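PDB 6FUC: aminoglycoside phosphotransferase from Streptomyces rimosus, which phosphorylates aminoglycoside antibiotics such as streptomycin, probably at the 3''-hydroxyl with ATP as the phosphate donor, and so is linked to antibiotic resistance. Local coordinates for residues A[61-65]-A[66-70]; A[76-80]-A[81-85]; A[104-107]-A[108-112]; A[115-118]-A[119-122]. One frame throughout, in Å; residues are numbered along the deposited sequence.

Contact 1: residues A[61-65]-A[66-70]; sequences SWLST and QDIPG
Gln-66 folds back over the indole of Trp-62 where the last turn of helix 50-63 gives way to a type I beta turn, Leu-63 to Gln-66. This helix belongs to the N-terminal lobe of a kinase-like fold. The packing is tight here: Gln-66 CG sits 3.6 Å from the centroid of the six-membered ring, a CH-pi contact over its face, and the amide stacks on the same indole with the two planes only 6° apart. A bend at chi2 (-64°) of Gln-66 lays the amide flat. On the buried side Leu-63 CD1 crosses to Ile-68 CB at 3.8 Å, and Leu-117 of helix 100-117 packs against Leu-63. Leu-63 O receives Gln-66 N at 3.0 Å, closing the turn, and a water donates to both Leu-63 O and Ile-68 O.

The solvent side is looser: Ser-64 and Asp-67 are exposed and barely touch across the turn, and a second water joins Ser-64 O to Asp-67 N. By contrast, Thr-65 pins the rotation of the stacked amide: its OG1 donates to Trp-62 O at 2.7 Å and accepts from Gln-66 NE2 at 3.0 Å, lying nearly in the plane of that amide.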
ATOM      1  N   SER A  61       9.556 -10.468   4.262  1.00  7.29           N
ATOM      2  CA  SER A  61      10.626 -11.083   5.006  1.00  8.19           C
ATOM      3  C   SER A  61      11.742 -10.124   5.365  1.00  7.59           C
ATOM      4  O   SER A  61      12.278 -10.146   6.470  1.00  8.63           O
ATOM      5  CB  SER A  61      11.132 -12.256   4.210  1.00 10.46           C
ATOM      6  OG  SER A  61      12.184 -12.741   4.676  0.33 11.14           O
ATOM      7  N   TRP A  62      12.134  -9.250   4.440  1.00  6.97           N
ATOM      8  CA  TRP A  62      13.163  -8.272   4.744  1.00  7.28           C
ATOM      9  C   TRP A  62      12.698  -7.320   5.844  1.00  7.11           C
ATOM     10  O   TRP A  62      13.469  -7.009   6.773  1.00  7.56           O
ATOM     11  CB  TRP A  62      13.591  -7.517   3.493  1.00  7.15           C
ATOM     12  CG  TRP A  62      14.603  -6.474   3.748  1.00  6.83           C
ATOM     13  CD1 TRP A  62      15.948  -6.640   3.919  1.00  7.58           C
ATOM     14  CD2 TRP A  62      14.379  -5.058   3.942  1.00  7.02           C
ATOM     15  NE1 TRP A  62      16.553  -5.451   4.164  1.00  7.55           N
ATOM     16  CE2 TRP A  62      15.623  -4.450   4.161  1.00  7.42           C
ATOM     17  CE3 TRP A  62      13.245  -4.258   3.885  1.00  7.68           C
ATOM     18  CZ2 TRP A  62      15.747  -3.072   4.328  1.00  7.70           C
ATOM     19  CZ3 TRP A  62      13.373  -2.887   4.085  1.00  8.04           C
ATOM     20  CH2 TRP A  62      14.609  -2.345   4.303  1.00  8.19           C
ATOM     21  N   LEU A  63      11.467  -6.842   5.746  1.00  7.04           N
ATOM     22  CA  LEU A  63      11.004  -5.871   6.763  1.00  7.19           C
ATOM     23  C   LEU A  63      11.009  -6.467   8.135  1.00  7.83           C
ATOM     24  O   LEU A  63      11.223  -5.743   9.132  1.00  8.13           O
ATOM     25  CB  LEU A  63       9.631  -5.299   6.402  1.00  8.08           C
ATOM     26  CG  LEU A  63       9.238  -4.051   7.181  1.00  8.22           C
ATOM     27  CD1 LEU A  63      10.065  -2.848   6.782  1.00  8.99           C
ATOM     28  CD2 LEU A  63       7.787  -3.747   7.007  1.00 10.80           C
ATOM     29  N   SER A  64      10.818  -7.786   8.244  1.00  8.34           N
ATOM     30  CA  SER A  64      10.867  -8.451   9.532  1.00  9.68           C
ATOM     31  C   SER A  64      12.247  -8.344  10.188  1.00 10.15           C
ATOM     32  O   SER A  64      12.366  -8.685  11.363  1.00 12.57           O
ATOM     33  CB  SER A  64      10.496  -9.941   9.397  1.00 11.10           C
ATOM     34  OG  SER A  64      11.529 -10.765   8.904  0.50 14.56           O
ATOM     35  N   THR A  65      13.273  -7.941   9.447  1.00  8.46           N
ATOM     36  CA  THR A  65      14.628  -7.773   9.998  1.00  8.63           C
ATOM     37  C   THR A  65      14.943  -6.306  10.330  1.00  8.00           C
ATOM     38  O   THR A  65      16.055  -6.003  10.781  1.00  9.03           O
ATOM     39  CB  THR A  65      15.700  -8.290   9.043  1.00  8.94           C
ATOM     40  OG1 THR A  65      15.872  -7.404   7.919  1.00  8.76           O
ATOM     41  CG2 THR A  65      15.448  -9.679   8.549  1.00  9.28           C
ATOM     42  N   GLN A  66      13.995  -5.394  10.129  1.00  7.99           N
ATOM     43  CA  GLN A  66      14.200  -3.957  10.176  1.00  8.32           C
ATOM     44  C   GLN A  66      13.560  -3.258  11.378  1.00  8.66           C
ATOM     45  O   GLN A  66      13.533  -2.043  11.454  1.00 10.08           O
ATOM     46  CB  GLN A  66      13.751  -3.287   8.898  1.00  7.95           C
ATOM     47  CG  GLN A  66      14.484  -3.808   7.671  1.00  7.83           C
ATOM     48  CD  GLN A  66      15.964  -3.494   7.760  1.00  8.25           C
ATOM     49  OE1 GLN A  66      16.326  -2.312   7.853  1.00  8.99           O
ATOM     50  NE2 GLN A  66      16.800  -4.507   7.716  1.00  8.94           N
ATOM     51  N   ASP A  67      13.003  -4.046  12.273  1.00  9.23           N
ATOM     52  CA  ASP A  67      12.320  -3.458  13.464  1.00 10.70           C
ATOM     53  C   ASP A  67      11.186  -2.521  13.125  1.00 10.17           C
ATOM     54  O   ASP A  67      11.027  -1.466  13.771  1.00 13.07           O
ATOM     55  CB  ASP A  67      13.288  -2.847  14.458  1.00 13.93           C
ATOM     56  CG  ASP A  67      12.703  -2.655  15.799  1.00 18.83           C
ATOM     57  OD1 ASP A  67      11.811  -3.399  16.245  1.00 23.53           O
ATOM     58  OD2 ASP A  67      13.184  -1.755  16.484  1.00 25.65           O
ATOM     59  N   ILE A  68      10.424  -2.852  12.097  1.00  9.58           N
ATOM     60  CA  ILE A  68       9.208  -2.146  11.702  1.00  8.95           C
ATOM     61  C   ILE A  68       8.091  -3.161  11.786  1.00  8.80           C
ATOM     62  O   ILE A  68       8.209  -4.246  11.201  1.00  9.76           O
ATOM     63  CB  ILE A  68       9.279  -1.606  10.263  1.00  9.24           C
ATOM     64  CG1 ILE A  68      10.452  -0.654  10.058  1.00  9.99           C
ATOM     65  CG2 ILE A  68       7.974  -0.939   9.874  1.00  9.42           C
ATOM     66  CD1 ILE A  68      10.470   0.581  10.913  1.00 10.52           C
ATOM     67  N   PRO A  69       6.988  -2.888  12.489  1.00  9.47           N
ATOM     68  CA  PRO A  69       6.006  -3.930  12.705  1.00  9.20           C
ATOM     69  C   PRO A  69       5.206  -4.247  11.439  1.00  8.34           C
ATOM     70  O   PRO A  69       4.709  -3.386  10.729  1.00  8.61           O
ATOM     71  CB  PRO A  69       5.102  -3.321  13.788  1.00 10.64           C
ATOM     72  CG  PRO A  69       5.213  -1.825  13.587  1.00 11.44           C
ATOM     73  CD  PRO A  69       6.655  -1.650  13.222  1.00 11.47           C
ATOM     74  N   GLY A  70       5.060  -5.541  11.190  1.00  9.46           N
ATOM     75  CA  GLY A  70       4.434  -6.040   9.966  1.00  8.73           C
ATOM     76  C   GLY A  70       4.221  -7.541  10.092  1.00  8.69           C
ATOM     77  O   GLY A  70       4.465  -8.149  11.120  1.00 10.22           O
TER
HETATM   78  O   HOH W   1      10.625  -6.012  11.987  1.00 14.80           O
HETATM   79  O   HOH W   2      13.416  -6.824  13.292  1.00 15.67           O

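Contact 2: residues A[76-80]-A[81-85]; sequences WRVGA and AGAGL
Trp-76 and Ala-83 meet diagonally across a two-stranded ladder, indole CH2 lying 3.7 Å from the methyl CB, with the ring approached obliquely. Residues 76-79 and 82-85 run antiparallel, 168° between their directions, and four backbone bonds satisfy the facing donors and acceptors. Arg-77 and Gly-84 form a hydrogen-bonded pair: Arg-77 N donates to Gly-84 O at 2.9 Å, and Gly-84 N returns the bond to Arg-77 O at 2.8 Å. Gly-79 and Gly-82 form the next such pair. The bond from Gly-79 N to Gly-82 O is 2.9 Å and nearly straight, whereas Gly-82 N reaches Gly-79 O at 3.2 Å, as the type I turn through Ala-80 and Ala-81 closes.

On the other edge of strand 82-88, backbone bonds tie Ala-83 to Val-45 and Leu-85 to Lys-43. Trp-76, Val-78, Ala-83 and Leu-85 share one face of the sheet, which helix 50-63 covers in part; Arg-57 of that helix makes a cation-pi contact with Trp-76. Arg-77 leaves from the other face with its chain extended; NE and NH2 form salt bridges with Asp-75 OD2 and Asp-14 OD1, and NH1 is hydrogen-bonded to Leu-10 O. With a two-residue turn between paired strands, this is a beta hairpin, here at the edge of the five-stranded antiparallel sheet of the kinase-like N-terminal lobe.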
ATOM      1  N   TRP A  76       5.534 -20.252   1.483  1.00  8.21           N
ATOM      2  CA  TRP A  76       5.586 -19.865   0.085  1.00  8.73           C
ATOM      3  C   TRP A  76       5.397 -21.127  -0.741  1.00  8.66           C
ATOM      4  O   TRP A  76       6.151 -22.079  -0.509  1.00  9.24           O
ATOM      5  CB  TRP A  76       6.969 -19.215  -0.223  1.00  9.50           C
ATOM      6  CG  TRP A  76       7.215 -19.046  -1.695  1.00  9.82           C
ATOM      7  CD1 TRP A  76       8.086 -19.735  -2.473  1.00 11.94           C
ATOM      8  CD2 TRP A  76       6.610 -18.058  -2.543  1.00  9.60           C
ATOM      9  NE1 TRP A  76       8.040 -19.271  -3.761  1.00 12.15           N
ATOM     10  CE2 TRP A  76       7.118 -18.261  -3.831  1.00 11.36           C
ATOM     11  CE3 TRP A  76       5.677 -17.005  -2.348  1.00 10.00           C
ATOM     12  CZ2 TRP A  76       6.782 -17.423  -4.892  1.00 12.09           C
ATOM     13  CZ3 TRP A  76       5.341 -16.229  -3.402  1.00 11.42           C
ATOM     14  CH2 TRP A  76       5.874 -16.445  -4.644  1.00 12.07           C
ATOM     15  N   ARG A  77       4.385 -21.151  -1.577  1.00  8.16           N
ATOM     16  CA  ARG A  77       3.959 -22.375  -2.251  1.00  8.88           C
ATOM     17  C   ARG A  77       3.775 -22.075  -3.720  1.00  9.37           C
ATOM     18  O   ARG A  77       3.183 -21.037  -4.067  1.00 11.69           O
ATOM     19  CB  ARG A  77       2.658 -22.871  -1.624  1.00  9.04           C
ATOM     20  CG  ARG A  77       2.818 -23.232  -0.166  1.00  9.05           C
ATOM     21  CD  ARG A  77       1.567 -23.840   0.422  1.00  9.42           C
ATOM     22  NE  ARG A  77       1.759 -24.069   1.838  1.00  9.02           N
ATOM     23  CZ  ARG A  77       0.829 -24.459   2.674  1.00  8.85           C
ATOM     24  NH1 ARG A  77      -0.393 -24.757   2.234  1.00 10.61           N
ATOM     25  NH2 ARG A  77       1.101 -24.568   3.930  1.00 10.96           N
ATOM     26  N   VAL A  78       4.259 -22.981  -4.577  1.00  9.68           N
ATOM     27  CA  VAL A  78       4.200 -22.740  -5.996  1.00 11.79           C
ATOM     28  C   VAL A  78       3.729 -23.993  -6.702  1.00 13.04           C
ATOM     29  O   VAL A  78       3.972 -25.129  -6.282  1.00 15.95           O
ATOM     30  CB  VAL A  78       5.556 -22.333  -6.595  1.00 14.27           C
ATOM     31  CG1 VAL A  78       6.006 -21.071  -5.947  0.70 12.29           C
ATOM     32  CG2 VAL A  78       6.639 -23.393  -6.453  0.70 21.32           C
ATOM     33  N   GLY A  79       2.992 -23.825  -7.801  1.00 16.01           N
ATOM     34  CA  GLY A  79       2.680 -24.920  -8.697  1.00 20.12           C
ATOM     35  C   GLY A  79       2.404 -24.396 -10.079  1.00 16.55           C
ATOM     36  O   GLY A  79       2.608 -23.240 -10.354  1.00 16.84           O
ATOM     37  N   ALA A  80       1.856 -25.253 -10.938  1.00 21.06           N
ATOM     38  CA  ALA A  80       1.564 -24.888 -12.302  1.00 22.90           C
ATOM     39  C   ALA A  80       0.594 -23.724 -12.525  1.00 24.74           C
ATOM     40  O   ALA A  80       0.691 -22.965 -13.525  1.00 28.85           O
ATOM     41  CB  ALA A  80       1.082 -26.138 -13.018  1.00 27.50           C
ATOM     42  N   ALA A  81      -0.298 -23.552 -11.584  1.00 21.64           N
ATOM     43  CA  ALA A  81      -1.320 -22.558 -11.693  1.00 23.98           C
ATOM     44  C   ALA A  81      -1.002 -21.246 -10.933  1.00 19.88           C
ATOM     45  O   ALA A  81      -1.848 -20.353 -10.875  1.00 28.33           O
ATOM     46  CB  ALA A  81      -2.638 -23.176 -11.238  1.00 33.59           C
ATOM     47  N   GLY A  82       0.170 -21.141 -10.304  1.00 17.37           N
ATOM     48  CA  GLY A  82       0.633 -19.909  -9.713  1.00 19.75           C
ATOM     49  C   GLY A  82       1.254 -20.134  -8.346  1.00 19.29           C
ATOM     50  O   GLY A  82       1.921 -21.152  -8.122  1.00 25.03           O
ATOM     51  N   ALA A  83       1.057 -19.198  -7.463  1.00 13.13           N
ATOM     52  CA  ALA A  83       1.798 -19.185  -6.186  1.00 11.40           C
ATOM     53  C   ALA A  83       0.894 -18.642  -5.088  1.00 11.08           C
ATOM     54  O   ALA A  83      -0.066 -17.876  -5.334  1.00 12.79           O
ATOM     55  CB  ALA A  83       3.090 -18.366  -6.261  1.00 12.20           C
ATOM     56  N   GLY A  84       1.233 -19.058  -3.870  1.00 10.61           N
ATOM     57  CA  GLY A  84       0.580 -18.579  -2.647  1.00 10.08           C
ATOM     58  C   GLY A  84       1.586 -18.157  -1.647  1.00  9.00           C
ATOM     59  O   GLY A  84       2.572 -18.840  -1.384  1.00  9.75           O
ATOM     60  N   LEU A  85       1.313 -16.990  -1.048  1.00  8.67           N
ATOM     61  CA  LEU A  85       2.137 -16.398  -0.012  1.00  8.07           C
ATOM     62  C   LEU A  85       1.320 -16.371   1.272  1.00  7.87           C
ATOM     63  O   LEU A  85       0.308 -15.656   1.345  1.00  9.58           O
ATOM     64  CB  LEU A  85       2.540 -14.981  -0.418  1.00  8.22           C
ATOM     65  CG  LEU A  85       3.222 -14.137   0.596  1.00  8.99           C
ATOM     66  CD1 LEU A  85       4.464 -14.793   1.140  1.00  8.71           C
ATOM     67  CD2 LEU A  85       3.526 -12.734   0.061  1.00 10.24           C
TER

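Contact 3: residues A[104-107]-A[108-112]; sequences RAAW and EPIAD
Pro-109 lays its ring against the preceding turn of helix, with CD 3.4 Å from Ala-106 O and CG 3.7 Å from Ala-105 O. Glu-108, the residue before it, opens the segment on the exposed side of the helix; its side chain is extended beyond CG, and its backbone O is left to accept a bond from further along. Because the proline N has no hydrogen to share, the bond it would otherwise make to the turn before is missing, and helix 100-117 is kinked here.

The ladder resumes at Ile-110, whose N donates to Ala-106 O over 2.8 Å. The same carbonyl oxygen is flanked by the isoleucine side chain, since chi1 of -69° sets CG1 beside the backbone N, 3.1 Å from Ala-106 O, and carries CD1 on to Ala-106 CB at 4.0 Å. This helix is part of the larger, mainly helical lobe of the kinase-like fold; Ala-106 and Ile-110 face strand 195-197, while Ile-110 also reaches Leu-225 of helix 219-233. Ala-111 N then donates to Trp-107 O at 3.0 Å, continuing the helical pattern one residue on. Trp-107 itself turns its indole to Phe-247 and Trp-233, both met edge-to-face, and NE1 donates to Ala-243 O. At Asp-112 the backbone N bonds to Glu-108 O at 2.9 Å.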
ATOM      1  N   ARG A 104      -8.383  10.046  14.846  1.00 12.08           N
ATOM      2  CA  ARG A 104      -7.703  11.083  15.516  1.00 11.44           C
ATOM      3  C   ARG A 104      -6.832  10.641  16.660  1.00 12.25           C
ATOM      4  O   ARG A 104      -5.698  11.075  16.832  1.00 13.17           O
ATOM      5  CB  ARG A 104      -8.728  12.153  16.010  1.00 12.44           C
ATOM      6  CG  ARG A 104      -8.147  13.268  16.800  1.00 12.71           C
ATOM      7  CD  ARG A 104      -7.261  14.085  15.959  1.00 13.40           C
ATOM      8  NE  ARG A 104      -6.733  15.246  16.656  1.00 14.53           N
ATOM      9  CZ  ARG A 104      -7.361  16.366  16.805  1.00 13.53           C
ATOM     10  NH1 ARG A 104      -8.576  16.573  16.318  1.00 14.97           N
ATOM     11  NH2 ARG A 104      -6.746  17.401  17.374  1.00 18.39           N
ATOM     12  N   ALA A 105      -7.295   9.670  17.446  1.00 13.09           N
ATOM     13  CA  ALA A 105      -6.448   9.127  18.501  1.00 11.97           C
ATOM     14  C   ALA A 105      -5.153   8.482  17.952  1.00 13.13           C
ATOM     15  O   ALA A 105      -4.166   8.434  18.649  1.00 12.83           O
ATOM     16  CB  ALA A 105      -7.193   8.050  19.330  1.00 13.29           C
ATOM     17  N   ALA A 106      -5.232   7.906  16.786  1.00 11.19           N
ATOM     18  CA  ALA A 106      -4.111   7.222  16.154  1.00 10.51           C
ATOM     19  C   ALA A 106      -3.254   8.147  15.289  1.00 10.43           C
ATOM     20  O   ALA A 106      -2.242   7.705  14.747  1.00 11.16           O
ATOM     21  CB  ALA A 106      -4.636   6.105  15.289  1.00  9.99           C
ATOM     22  N   TRP A 107      -3.627   9.426  15.144  1.00 10.97           N
ATOM     23  CA  TRP A 107      -3.023  10.264  14.109  1.00 10.69           C
ATOM     24  C   TRP A 107      -1.533  10.532  14.366  1.00 11.20           C
ATOM     25  O   TRP A 107      -0.659  10.289  13.508  1.00 11.53           O
ATOM     26  CB  TRP A 107      -3.815  11.527  13.972  1.00 12.68           C
ATOM     27  CG  TRP A 107      -3.568  12.378  12.724  1.00 12.07           C
ATOM     28  CD1 TRP A 107      -3.238  13.691  12.712  1.00 13.33           C
ATOM     29  CD2 TRP A 107      -3.739  11.991  11.378  1.00 12.84           C
ATOM     30  NE1 TRP A 107      -3.189  14.148  11.433  1.00 14.41           N
ATOM     31  CE2 TRP A 107      -3.479  13.135  10.576  1.00 13.73           C
ATOM     32  CE3 TRP A 107      -4.048  10.804  10.751  1.00 13.27           C
ATOM     33  CZ2 TRP A 107      -3.541  13.119   9.207  1.00 14.91           C
ATOM     34  CZ3 TRP A 107      -4.111  10.777   9.344  1.00 14.77           C
ATOM     35  CH2 TRP A 107      -3.848  11.952   8.592  1.00 15.37           C
ATOM     36  N   GLU A 108      -1.214  10.975  15.567  1.00 12.40           N
ATOM     37  CA  GLU A 108       0.225  11.138  15.934  1.00 13.74           C
ATOM     38  C   GLU A 108       0.975   9.795  16.008  1.00 11.74           C
ATOM     39  O   GLU A 108       2.112   9.692  15.521  1.00 12.52           O
ATOM     40  CB  GLU A 108       0.456  11.997  17.196  1.00 16.56           C
ATOM     41  CG  GLU A 108       0.048  13.421  16.991  1.00 20.40           C
ATOM     42  CD  GLU A 108       0.177  14.254  18.246  1.00 30.98           C
ATOM     43  OE1 GLU A 108       0.279  13.712  19.361  1.00 46.32           O
ATOM     44  OE2 GLU A 108       0.213  15.485  18.054  1.00 38.37           O
ATOM     45  N   PRO A 109       0.326   8.734  16.538  1.00 11.10           N
ATOM     46  CA  PRO A 109       0.970   7.422  16.481  1.00 11.48           C
ATOM     47  C   PRO A 109       1.299   6.970  15.033  1.00 10.01           C
ATOM     48  O   PRO A 109       2.375   6.380  14.812  1.00 10.44           O
ATOM     49  CB  PRO A 109      -0.033   6.500  17.146  1.00 12.24           C
ATOM     50  CG  PRO A 109      -0.630   7.369  18.189  1.00 13.47           C
ATOM     51  CD  PRO A 109      -0.711   8.746  17.569  1.00 13.13           C
ATOM     52  N   ILE A 110       0.426   7.273  14.089  1.00  9.84           N
ATOM     53  CA  ILE A 110       0.683   6.944  12.708  1.00  9.13           C
ATOM     54  C   ILE A 110       1.867   7.754  12.204  1.00  8.55           C
ATOM     55  O   ILE A 110       2.787   7.219  11.538  1.00  8.91           O
ATOM     56  CB  ILE A 110      -0.592   7.121  11.841  1.00  9.40           C
ATOM     57  CG1 ILE A 110      -1.639   6.086  12.156  1.00  8.99           C
ATOM     58  CG2 ILE A 110      -0.195   7.075  10.370  1.00  9.01           C
ATOM     59  CD1 ILE A 110      -2.998   6.395  11.625  1.00 11.06           C
ATOM     60  N   ALA A 111       1.908   9.067  12.489  1.00  9.60           N
ATOM     61  CA  ALA A 111       3.006   9.877  12.067  1.00 10.17           C
ATOM     62  C   ALA A 111       4.297   9.285  12.585  1.00  9.92           C
ATOM     63  O   ALA A 111       5.328   9.213  11.852  1.00 10.58           O
ATOM     64  CB  ALA A 111       2.830  11.316  12.532  1.00 11.46           C
ATOM     65  N   ASP A 112       4.302   8.878  13.826  1.00 10.50           N
ATOM     66  CA  ASP A 112       5.529   8.359  14.412  1.00 11.68           C
ATOM     67  C   ASP A 112       5.950   7.006  13.774  1.00 10.26           C
ATOM     68  O   ASP A 112       7.140   6.780  13.534  1.00 10.43           O
ATOM     69  CB  ASP A 112       5.386   8.132  15.948  1.00 13.60           C
ATOM     70  CG  ASP A 112       5.158   9.382  16.745  1.00 15.55           C
ATOM     71  OD1 ASP A 112       5.425  10.499  16.265  1.00 16.65           O
ATOM     72  OD2 ASP A 112       4.734   9.241  17.927  1.00 17.66           O
TER

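Contact 4: residues A[115-118]-A[119-122]; sequences RRLH and ELPP
Glu-119 curls back beside Arg-115 just after the end of helix 100-117, its CG 3.2 Å from Arg-115 O. From there the extended side chain, with chi2 at 178°, brings the carboxylate alongside the arginine: OE2 rests against the arginine CG and CD, while OE1 meets NH1 at 3.3 Å in a salt bridge. The arginine chain bends at chi3 (52°) to present NH1. Although OE1 lies close to the guanidinium plane, the donor arrives from above the carboxylate plane, and the two groups are turned well out of parallel.

Leu-120, which loses the next most surface to this contact, closes a type I beta turn from Leu-117. Its N donates to Leu-117 O at 3.1 Å, and its CG packs 3.4 Å from that same oxygen. At their ends the two leucines cross, CD1 to CD1, at 4.1 Å; Leu-120 continues onto Trp-62 and Gln-66. A preceding turn bond, from Glu-119 N to Arg-116 O, is 3.1 Å long. One water donates to both His-118 O and Leu-120 O, and His-118 is hydrogen-bonded through ND1 to Tyr-251 OH and through NE2 to Asp-221 OD2.

The chemistry thus divides where the chain leaves the helix for the following loop of this kinase-like fold: leucines pack against each other, whereas the long Arg-115 to Glu-119 bond, 135° at the hydrogen, suggests an attraction probably more electrostatic than directional.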
ATOM      1  N   ARG A 115       7.216   7.684  10.280  1.00  9.06           N
ATOM      2  CA  ARG A 115       8.521   8.307  10.367  1.00 10.38           C
ATOM      3  C   ARG A 115       9.575   7.227  10.603  1.00  9.73           C
ATOM      4  O   ARG A 115      10.681   7.252   9.993  1.00 10.53           O
ATOM      5  CB  ARG A 115       8.552   9.364  11.477  1.00 10.69           C
ATOM      6  CG  ARG A 115       9.933   9.952  11.619  1.00 13.98           C
ATOM      7  CD  ARG A 115      10.074  10.981  12.690  1.00 18.75           C
ATOM      8  NE  ARG A 115       9.600  10.621  14.012  1.00 28.74           N
ATOM      9  CZ  ARG A 115      10.111   9.711  14.853  1.00 35.04           C
ATOM     10  NH1 ARG A 115      11.162   8.936  14.556  1.00 42.05           N
ATOM     11  NH2 ARG A 115       9.536   9.563  16.042  1.00 43.25           N
ATOM     12  N   ARG A 116       9.319   6.288  11.495  1.00 10.22           N
ATOM     13  CA  ARG A 116      10.302   5.233  11.750  1.00 10.73           C
ATOM     14  C   ARG A 116      10.591   4.429  10.484  1.00  9.79           C
ATOM     15  O   ARG A 116      11.755   4.142  10.169  1.00 10.18           O
ATOM     16  CB  ARG A 116       9.859   4.313  12.883  1.00 12.37           C
ATOM     17  CG  ARG A 116       9.875   4.993  14.226  1.00 17.38           C
ATOM     18  CD  ARG A 116       9.406   3.978  15.315  1.00 23.00           C
ATOM     19  NE  ARG A 116      10.430   2.886  15.510  0.50 19.82           N
ATOM     20  CZ  ARG A 116      10.442   1.623  15.036  0.50 21.90           C
ATOM     21  NH1 ARG A 116       9.464   1.058  14.263  0.50 13.78           N
ATOM     22  NH2 ARG A 116      11.519   0.929  15.327  0.50 20.89           N
ATOM     23  N   LEU A 117       9.554   4.069   9.733  1.00  8.59           N
ATOM     24  CA  LEU A 117       9.761   3.367   8.476  1.00  8.19           C
ATOM     25  C   LEU A 117      10.600   4.204   7.514  1.00  8.42           C
ATOM     26  O   LEU A 117      11.577   3.719   6.886  1.00  8.84           O
ATOM     27  CB  LEU A 117       8.430   3.001   7.864  1.00  8.87           C
ATOM     28  CG  LEU A 117       8.427   2.428   6.470  1.00  8.80           C
ATOM     29  CD1 LEU A 117       9.147   1.091   6.392  1.00  9.51           C
ATOM     30  CD2 LEU A 117       7.002   2.276   5.977  1.00 11.17           C
ATOM     31  N   HIS A 118      10.230   5.489   7.417  1.00  9.45           N
ATOM     32  CA  HIS A 118      10.907   6.431   6.578  1.00 10.80           C
ATOM     33  C   HIS A 118      12.323   6.870   7.113  1.00 11.31           C
ATOM     34  O   HIS A 118      12.971   7.779   6.555  1.00 12.48           O
ATOM     35  CB  HIS A 118      10.083   7.676   6.368  1.00  8.83           C
ATOM     36  CG  HIS A 118       8.856   7.484   5.523  1.00  7.86           C
ATOM     37  ND1 HIS A 118       8.113   8.554   5.101  1.00  8.49           N
ATOM     38  CD2 HIS A 118       8.282   6.387   4.976  1.00  8.11           C
ATOM     39  CE1 HIS A 118       7.118   8.127   4.355  1.00  8.15           C
ATOM     40  NE2 HIS A 118       7.177   6.795   4.277  1.00  8.42           N
ATOM     41  N   GLU A 119      12.749   6.339   8.180  1.00 10.16           N
ATOM     42  CA  GLU A 119      14.097   6.541   8.667  1.00 11.98           C
ATOM     43  C   GLU A 119      14.980   5.359   8.408  1.00 11.68           C
ATOM     44  O   GLU A 119      16.196   5.489   8.623  1.00 14.41           O
ATOM     45  CB  GLU A 119      14.077   6.927  10.166  1.00 14.69           C
ATOM     46  CG  GLU A 119      13.645   8.389  10.277  1.00 18.27           C
ATOM     47  CD  GLU A 119      13.550   8.875  11.699  1.00 23.06           C
ATOM     48  OE1 GLU A 119      13.685   8.098  12.634  1.00 33.25           O
ATOM     49  OE2 GLU A 119      13.284  10.054  11.909  1.00 28.55           O
ATOM     50  N   LEU A 120      14.479   4.248   7.871  1.00  9.88           N
ATOM     51  CA  LEU A 120      15.395   3.198   7.424  1.00  9.60           C
ATOM     52  C   LEU A 120      16.343   3.773   6.379  1.00 10.18           C
ATOM     53  O   LEU A 120      15.929   4.561   5.551  1.00 12.48           O
ATOM     54  CB  LEU A 120      14.625   2.032   6.823  1.00  9.80           C
ATOM     55  CG  LEU A 120      13.744   1.241   7.805  1.00 10.77           C
ATOM     56  CD1 LEU A 120      13.062   0.133   7.048  1.00 10.73           C
ATOM     57  CD2 LEU A 120      14.542   0.720   8.981  1.00 11.67           C
ATOM     58  N   PRO A 121      17.636   3.427   6.386  1.00 10.07           N
ATOM     59  CA  PRO A 121      18.554   4.038   5.427  1.00  9.64           C
ATOM     60  C   PRO A 121      18.274   3.626   3.998  1.00  8.58           C
ATOM     61  O   PRO A 121      18.349   2.461   3.675  1.00  9.30           O
ATOM     62  CB  PRO A 121      19.940   3.549   5.904  1.00 11.80           C
ATOM     63  CG  PRO A 121      19.635   2.361   6.736  1.00 16.60           C
ATOM     64  CD  PRO A 121      18.306   2.559   7.335  1.00 11.10           C
ATOM     65  N   PRO A 122      17.888   4.557   3.140  1.00  8.71           N
ATOM     66  CA  PRO A 122      17.319   4.095   1.872  1.00  9.68           C
ATOM     67  C   PRO A 122      18.287   3.391   0.980  1.00  9.19           C
ATOM     68  O   PRO A 122      17.910   2.501   0.197  1.00 10.45           O
ATOM     69  CB  PRO A 122      16.728   5.366   1.246  1.00 11.93           C
ATOM     70  CG  PRO A 122      17.314   6.439   1.931  1.00 16.51           C
ATOM     71  CD  PRO A 122      17.725   6.012   3.304  1.00 10.56           C
TER
HETATM   72  O   HOH W   3      15.660   7.639   5.693  1.00 24.93           O

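In the fold
Contacts 1 and 4 are both helix ends, each closed by a type I turn with water bridging carbonyls, and they touch: Asp-67 pairs with Arg-116, while Ile-68 and Gln-66 pack on Leu-117 and Leu-120. The loop after helix 50-63 is so held against the end of helix 100-117 and the turn that follows. Contact 3, earlier on the latter helix, is richer in buried apolar and aromatic groups. Contact 2 stands on the opposite side of the chain's centre from contact 3, with strand-to-strand bonds in place of turn bonds (contacts 1 and 4) and helical ones (contact 3). All four are partly buried; the exposed end of contact 2 is a small-residue turn, whereas contacts 1, 3 and 4 expose polar or charged residues.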